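Local coordinates for manganese lipoxygenase (Gaeumannomyces graminis, PDB 5FX8), which oxygenates linoleic and alpha-linolenic acids at a catalytic manganese centre, giving 11S- and 13R-hydroperoxy fatty acids, at residues A111-E114 with A115-F119; G140-K143 with E144-P147. All coordinates share one frame; numbering follows the deposited sequence.

Contact 1 (A111-E114 with A115-F119); sequences AYRE and ANETF. With NAG (2-acetamido-2-deoxy-beta-D-glucopyranose), chain K.
Asn116 turns its side chain back along its own helix onto Tyr112, and its amide nitrogen also carries an N-linked sugar. Asn116 ND2 is bonded covalently to C1 of the N-acetylglucosamine at 1.4 Å, while its N-H goes to Tyr112 O at 2.9 Å. That donor lies 42° out of the carbonyl plane, above it and away from the in-plane lone-pair directions. The backbone Asn116 N reaches Tyr112 O from the opposite face of the plane, again at 2.9 Å; one oxygen thus takes two donors from one residue, and the ND2 bond helps hold the glycosylated amide against the helix.

The sugar lies along the helix surface. Its C6 stands 4.0 Å above the plane of the Tyr112 ring, offset toward the rim. Farther on, the acetamido methyl C8 rests 3.7 Å from Phe119 CB and approaches the ring obliquely. Between these aromatics, Ala115 CB meets the acetamido oxygen O7.

Two residues further on, Glu114 O is likewise gripped twice, by Thr118 N at 3.0 Å and by Thr118 OG1 at 2.5 Å. Having OG1 beside the backbone N (chi1 -56°) is what lets the threonine hydroxyl fold back onto that carbonyl. Arg113 and Glu117 run alongside, pointing the same way with their flat groups 52° apart, but Arg113 CG to Glu117 OE2, 3.7 Å, is their closest side-chain approach and their charged atoms do not meet.

Asn116 OD1 is hydrogen-bonded to Thr108 OG1 of the second subunit, whose Tyr112 also packs on Tyr112 here, placing this glycosylated face at a subunit interface. The whole segment belongs to helix 86-124, where Tyr112, Ala115 and Phe119 touch helix 526-539 while Ala111 and Thr118 lie against the loop containing His141, Trp142 and Ser145.

Contact 2 (G140-K143 with E144-P147); sequences GHWK and ESVP. With NAG (2-acetamido-2-deoxy-beta-D-glucopyranose), chain N.
Trp142 and Val146 close an alpha-turn, a five-residue loop defined by a backbone bond from residue i+4 to residue i: Val146 N donates to Trp142 O at 2.8 Å with an N-H...O angle of 150°. Lys143, Glu144 and Ser145 between them keep helix-like backbone angles, whereas Trp142 enters with positive phi (61°), which marks the change of direction at the head of the turn.

The indole lies beside this single helical turn. Ser145 CB comes to the ring edge, near its plane, 4.3 Å from Trp142 CE3, and Val146 CG2 lies 4.3 Å from Trp142 CB, a loose apolar contact. At the other end of the indole, NE1 is hydrogen-bonded to Leu137 O, while the ring packs on Ala115 of helix 86-124 and on Val533 and Ser534 of helix 526-539.

Lys143 adds its CB, 3.3 Å from Glu144 N, and its carbonyl O, which meets Pro147; beyond CG its extended chain leads away to an exposed position. Glu144, also extended beyond CG, carries its carboxylate outward to an N-acetylglucosamine, with OE2 3.3 Å from the sugar C3. Pro147 continues the chain past the turn, its CA making a C-H...O contact of 3.3 Å with Lys143 O.

In the fold
The glycosylated helix of contact 1 and the alpha-turn of contact 2 are separated by twenty residues in the chain, yet their centres lie only 10 Å apart. Glu114 joins them: its OE1 accepts from Ser145 N at 2.7 Å and its OE2 from Glu144 N at 3.0 Å, so both carboxylate oxygens receive backbone N-H groups inside the turn, which probably stabilises the negative charge. A weak, long ion pair from Arg113 to Glu144 adds a second link. Neither contact supplies a manganese ligand, but the side chain of Ala111 is about 11 Å from that of Val618, the C-terminal residue that binds the metal.

Contact 1 (A111-E114 with A115-F119)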
loop_
_atom_site.group_PDB
_atom_site.type_symbol
_atom_site.label_atom_id
_atom_site.label_comp_id
_atom_site.label_asym_id
_atom_site.label_seq_id
_atom_site.Cartn_x
_atom_site.Cartn_y
_atom_site.Cartn_z
ATOM N N ALA A 111 -10.810 -8.482 -0.448
ATOM C CA ALA A 111 -11.365 -7.500 0.470
ATOM C C ALA A 111 -12.887 -7.462 0.396
ATOM O O ALA A 111 -13.561 -7.362 1.423
ATOM C CB ALA A 111 -10.771 -6.132 0.170
ATOM N N TYR A 112 -13.449 -7.546 -0.810
ATOM C CA TYR A 112 -14.900 -7.580 -0.925
ATOM C C TYR A 112 -15.474 -8.834 -0.280
ATOM O O TYR A 112 -16.466 -8.766 0.458
ATOM C CB TYR A 112 -15.283 -7.487 -2.388
ATOM C CG TYR A 112 -15.258 -6.085 -2.889
ATOM C CD1 TYR A 112 -15.715 -5.059 -2.100
ATOM C CD2 TYR A 112 -14.785 -5.783 -4.154
ATOM C CE1 TYR A 112 -15.699 -3.777 -2.543
ATOM C CE2 TYR A 112 -14.767 -4.501 -4.605
ATOM C CZ TYR A 112 -15.223 -3.492 -3.787
ATOM O OH TYR A 112 -15.246 -2.176 -4.199
ATOM N N ARG A 113 -14.859 -9.986 -0.534
ATOM C CA ARG A 113 -15.313 -11.215 0.105
ATOM C C ARG A 113 -15.272 -11.109 1.641
ATOM O O ARG A 113 -16.268 -11.384 2.322
ATOM C CB ARG A 113 -14.472 -12.367 -0.421
ATOM C CG ARG A 113 -14.837 -13.708 0.076
ATOM C CD ARG A 113 -13.674 -14.629 -0.149
ATOM N NE ARG A 113 -13.098 -14.387 -1.461
ATOM C CZ ARG A 113 -11.849 -14.696 -1.787
ATOM N NH1 ARG A 113 -11.065 -15.260 -0.878
ATOM N NH2 ARG A 113 -11.387 -14.442 -3.016
ATOM N N GLU A 114 -14.156 -10.643 2.207
ATOM C CA GLU A 114 -14.065 -10.538 3.660
ATOM C C GLU A 114 -14.914 -9.403 4.223
ATOM O O GLU A 114 -15.265 -9.433 5.404
ATOM C CB GLU A 114 -12.593 -10.375 4.084
ATOM C CG GLU A 114 -11.711 -11.445 3.477
ATOM C CD GLU A 114 -10.365 -11.634 4.153
ATOM O OE1 GLU A 114 -9.573 -10.685 4.199
ATOM O OE2 GLU A 114 -10.077 -12.746 4.633
ATOM N N ALA A 115 -15.236 -8.395 3.425
ATOM C CA ALA A 115 -16.195 -7.387 3.863
ATOM C C ALA A 115 -17.596 -7.961 3.908
ATOM O O ALA A 115 -18.382 -7.649 4.808
ATOM C CB ALA A 115 -16.166 -6.182 2.931
ATOM N N ASN A 116 -17.928 -8.792 2.934
ATOM C CA ASN A 116 -19.244 -9.387 2.927
ATOM C C ASN A 116 -19.401 -10.318 4.110
ATOM O O ASN A 116 -20.451 -10.335 4.762
ATOM C CB ASN A 116 -19.469 -10.105 1.598
ATOM C CG ASN A 116 -20.084 -9.212 0.550
ATOM O OD1 ASN A 116 -21.227 -9.395 0.197
ATOM N ND2 ASN A 116 -19.335 -8.245 0.054
ATOM N N GLU A 117 -18.348 -11.068 4.436
ATOM C CA GLU A 117 -18.414 -11.940 5.601
ATOM C C GLU A 117 -18.530 -11.125 6.880
ATOM O O GLU A 117 -19.365 -11.417 7.748
ATOM C CB GLU A 117 -17.199 -12.856 5.653
ATOM C CG GLU A 117 -17.107 -13.892 4.513
ATOM C CD GLU A 117 -15.684 -14.482 4.355
ATOM O OE1 GLU A 117 -14.810 -14.152 5.184
ATOM O OE2 GLU A 117 -15.419 -15.247 3.395
ATOM N N THR A 118 -17.707 -10.089 7.004
ATOM C CA THR A 118 -17.753 -9.242 8.185
ATOM C C THR A 118 -19.154 -8.695 8.409
ATOM O O THR A 118 -19.664 -8.700 9.536
ATOM C CB THR A 118 -16.752 -8.100 8.030
ATOM O OG1 THR A 118 -15.445 -8.635 7.791
ATOM C CG2 THR A 118 -16.736 -7.240 9.262
ATOM N N PHE A 119 -19.785 -8.200 7.343
ATOM C CA PHE A 119 -21.108 -7.605 7.494
ATOM C C PHE A 119 -22.139 -8.654 7.876
ATOM O O PHE A 119 -23.045 -8.381 8.673
ATOM C CB PHE A 119 -21.517 -6.897 6.204
ATOM C CG PHE A 119 -22.785 -6.087 6.317
ATOM C CD1 PHE A 119 -22.887 -5.040 7.220
ATOM C CD2 PHE A 119 -23.866 -6.349 5.483
ATOM C CE1 PHE A 119 -24.039 -4.287 7.294
ATOM C CE2 PHE A 119 -25.005 -5.597 5.559
ATOM C CZ PHE A 119 -25.089 -4.566 6.467
HETATM C C1 NAG K . -19.857 -7.365 -0.952
HETATM C C2 NAG K . -19.763 -5.948 -0.450
HETATM C C3 NAG K . -20.292 -4.986 -1.500
HETATM C C4 NAG K . -19.544 -5.194 -2.801
HETATM C C5 NAG K . -19.684 -6.642 -3.210
HETATM C C6 NAG K . -18.903 -6.986 -4.442
HETATM C C7 NAG K . -20.069 -5.142 1.844
HETATM C C8 NAG K . -20.957 -5.157 3.041
HETATM N N2 NAG K . -20.505 -5.824 0.787
HETATM O O3 NAG K . -20.070 -3.651 -1.084
HETATM O O4 NAG K . -20.062 -4.337 -3.808
HETATM O O5 NAG K . -19.178 -7.480 -2.167
HETATM O O6 NAG K . -19.026 -8.378 -4.684
HETATM O O7 NAG K . -19.023 -4.528 1.827
#

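Contact 2 (G140-K143 with E144-P147)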
loop_
_atom_site.group_PDB
_atom_site.type_symbol
_atom_site.label_atom_id
_atom_site.label_comp_id
_atom_site.label_asym_id
_atom_site.label_seq_id
_atom_site.Cartn_x
_atom_site.Cartn_y
_atom_site.Cartn_z
ATOM N N GLY A 140 -11.341 -11.517 14.205
ATOM C CA GLY A 140 -11.525 -12.714 13.422
ATOM C C GLY A 140 -11.713 -12.481 11.949
ATOM O O GLY A 140 -11.902 -13.445 11.207
ATOM N N HIS A 141 -11.666 -11.242 11.496
ATOM C CA HIS A 141 -11.957 -10.927 10.118
ATOM C C HIS A 141 -10.728 -10.345 9.454
ATOM O O HIS A 141 -9.724 -10.035 10.102
ATOM C CB HIS A 141 -13.128 -9.951 10.007
ATOM C CG HIS A 141 -14.426 -10.509 10.494
ATOM N ND1 HIS A 141 -15.125 -11.474 9.806
ATOM C CD2 HIS A 141 -15.153 -10.238 11.601
ATOM C CE1 HIS A 141 -16.223 -11.776 10.470
ATOM N NE2 HIS A 141 -16.265 -11.038 11.562
ATOM N N TRP A 142 -10.834 -10.218 8.134
ATOM C CA TRP A 142 -9.799 -9.605 7.319
ATOM C C TRP A 142 -8.483 -10.359 7.410
ATOM O O TRP A 142 -7.419 -9.773 7.252
ATOM C CB TRP A 142 -9.590 -8.150 7.707
ATOM C CG TRP A 142 -10.835 -7.404 7.903
ATOM C CD1 TRP A 142 -11.414 -7.082 9.081
ATOM C CD2 TRP A 142 -11.654 -6.841 6.885
ATOM N NE1 TRP A 142 -12.561 -6.356 8.869
ATOM C CE2 TRP A 142 -12.728 -6.195 7.523
ATOM C CE3 TRP A 142 -11.589 -6.825 5.493
ATOM C CZ2 TRP A 142 -13.726 -5.553 6.821
ATOM C CZ3 TRP A 142 -12.578 -6.183 4.801
ATOM C CH2 TRP A 142 -13.633 -5.555 5.464
ATOM N N LYS A 143 -8.558 -11.664 7.658
ATOM C CA LYS A 143 -7.364 -12.483 7.792
ATOM C C LYS A 143 -6.568 -12.582 6.503
ATOM O O LYS A 143 -5.356 -12.804 6.558
ATOM C CB LYS A 143 -7.737 -13.878 8.246
ATOM C CG LYS A 143 -8.034 -13.960 9.701
ATOM C CD LYS A 143 -8.762 -15.257 10.001
ATOM C CE LYS A 143 -8.516 -15.742 11.422
ATOM N NZ LYS A 143 -9.280 -17.004 11.650
ATOM N N GLU A 144 -7.212 -12.481 5.343
ATOM C CA GLU A 144 -6.457 -12.548 4.101
ATOM C C GLU A 144 -6.106 -11.165 3.559
ATOM O O GLU A 144 -5.018 -10.976 3.011
ATOM C CB GLU A 144 -7.230 -13.350 3.056
ATOM C CG GLU A 144 -7.401 -14.841 3.361
ATOM C CD GLU A 144 -8.498 -15.501 2.507
ATOM O OE1 GLU A 144 -9.700 -15.199 2.699
ATOM O OE2 GLU A 144 -8.166 -16.326 1.637
ATOM N N SER A 145 -6.999 -10.197 3.725
ATOM C CA SER A 145 -6.760 -8.829 3.288
ATOM C C SER A 145 -5.702 -8.152 4.127
ATOM O O SER A 145 -4.900 -7.370 3.613
ATOM C CB SER A 145 -8.049 -8.027 3.387
ATOM O OG SER A 145 -9.016 -8.574 2.533
ATOM N N VAL A 146 -5.728 -8.398 5.425
ATOM C CA VAL A 146 -4.806 -7.789 6.361
ATOM C C VAL A 146 -4.203 -8.892 7.219
ATOM O O VAL A 146 -4.537 -9.012 8.402
ATOM C CB VAL A 146 -5.524 -6.733 7.201
ATOM C CG1 VAL A 146 -4.538 -5.959 7.997
ATOM C CG2 VAL A 146 -6.314 -5.828 6.286
ATOM N N PRO A 147 -3.285 -9.692 6.685
ATOM C CA PRO A 147 -2.832 -10.872 7.432
ATOM C C PRO A 147 -2.219 -10.552 8.774
ATOM O O PRO A 147 -2.431 -11.305 9.723
ATOM C CB PRO A 147 -1.813 -11.504 6.487
ATOM C CG PRO A 147 -2.111 -10.945 5.183
ATOM C CD PRO A 147 -2.573 -9.562 5.414
HETATM C C1 NAG N . -12.523 -18.794 0.407
HETATM C C2 NAG N . -11.446 -19.343 1.368
HETATM C C3 NAG N . -10.048 -18.894 0.933
HETATM C C4 NAG N . -9.807 -19.236 -0.530
HETATM C C5 NAG N . -10.893 -18.578 -1.371
HETATM C C6 NAG N . -10.812 -18.892 -2.843
HETATM C C7 NAG N . -12.159 -19.767 3.699
HETATM C C8 NAG N . -12.354 -19.161 5.056
HETATM N N2 NAG N . -11.705 -18.941 2.745
HETATM O O3 NAG N . -9.092 -19.560 1.747
HETATM O O4 NAG N . -8.516 -18.808 -0.950
HETATM O O5 NAG N . -12.163 -19.077 -0.943
HETATM O O6 NAG N . -12.116 -18.819 -3.411
HETATM O O7 NAG N . -12.406 -20.946 3.479
#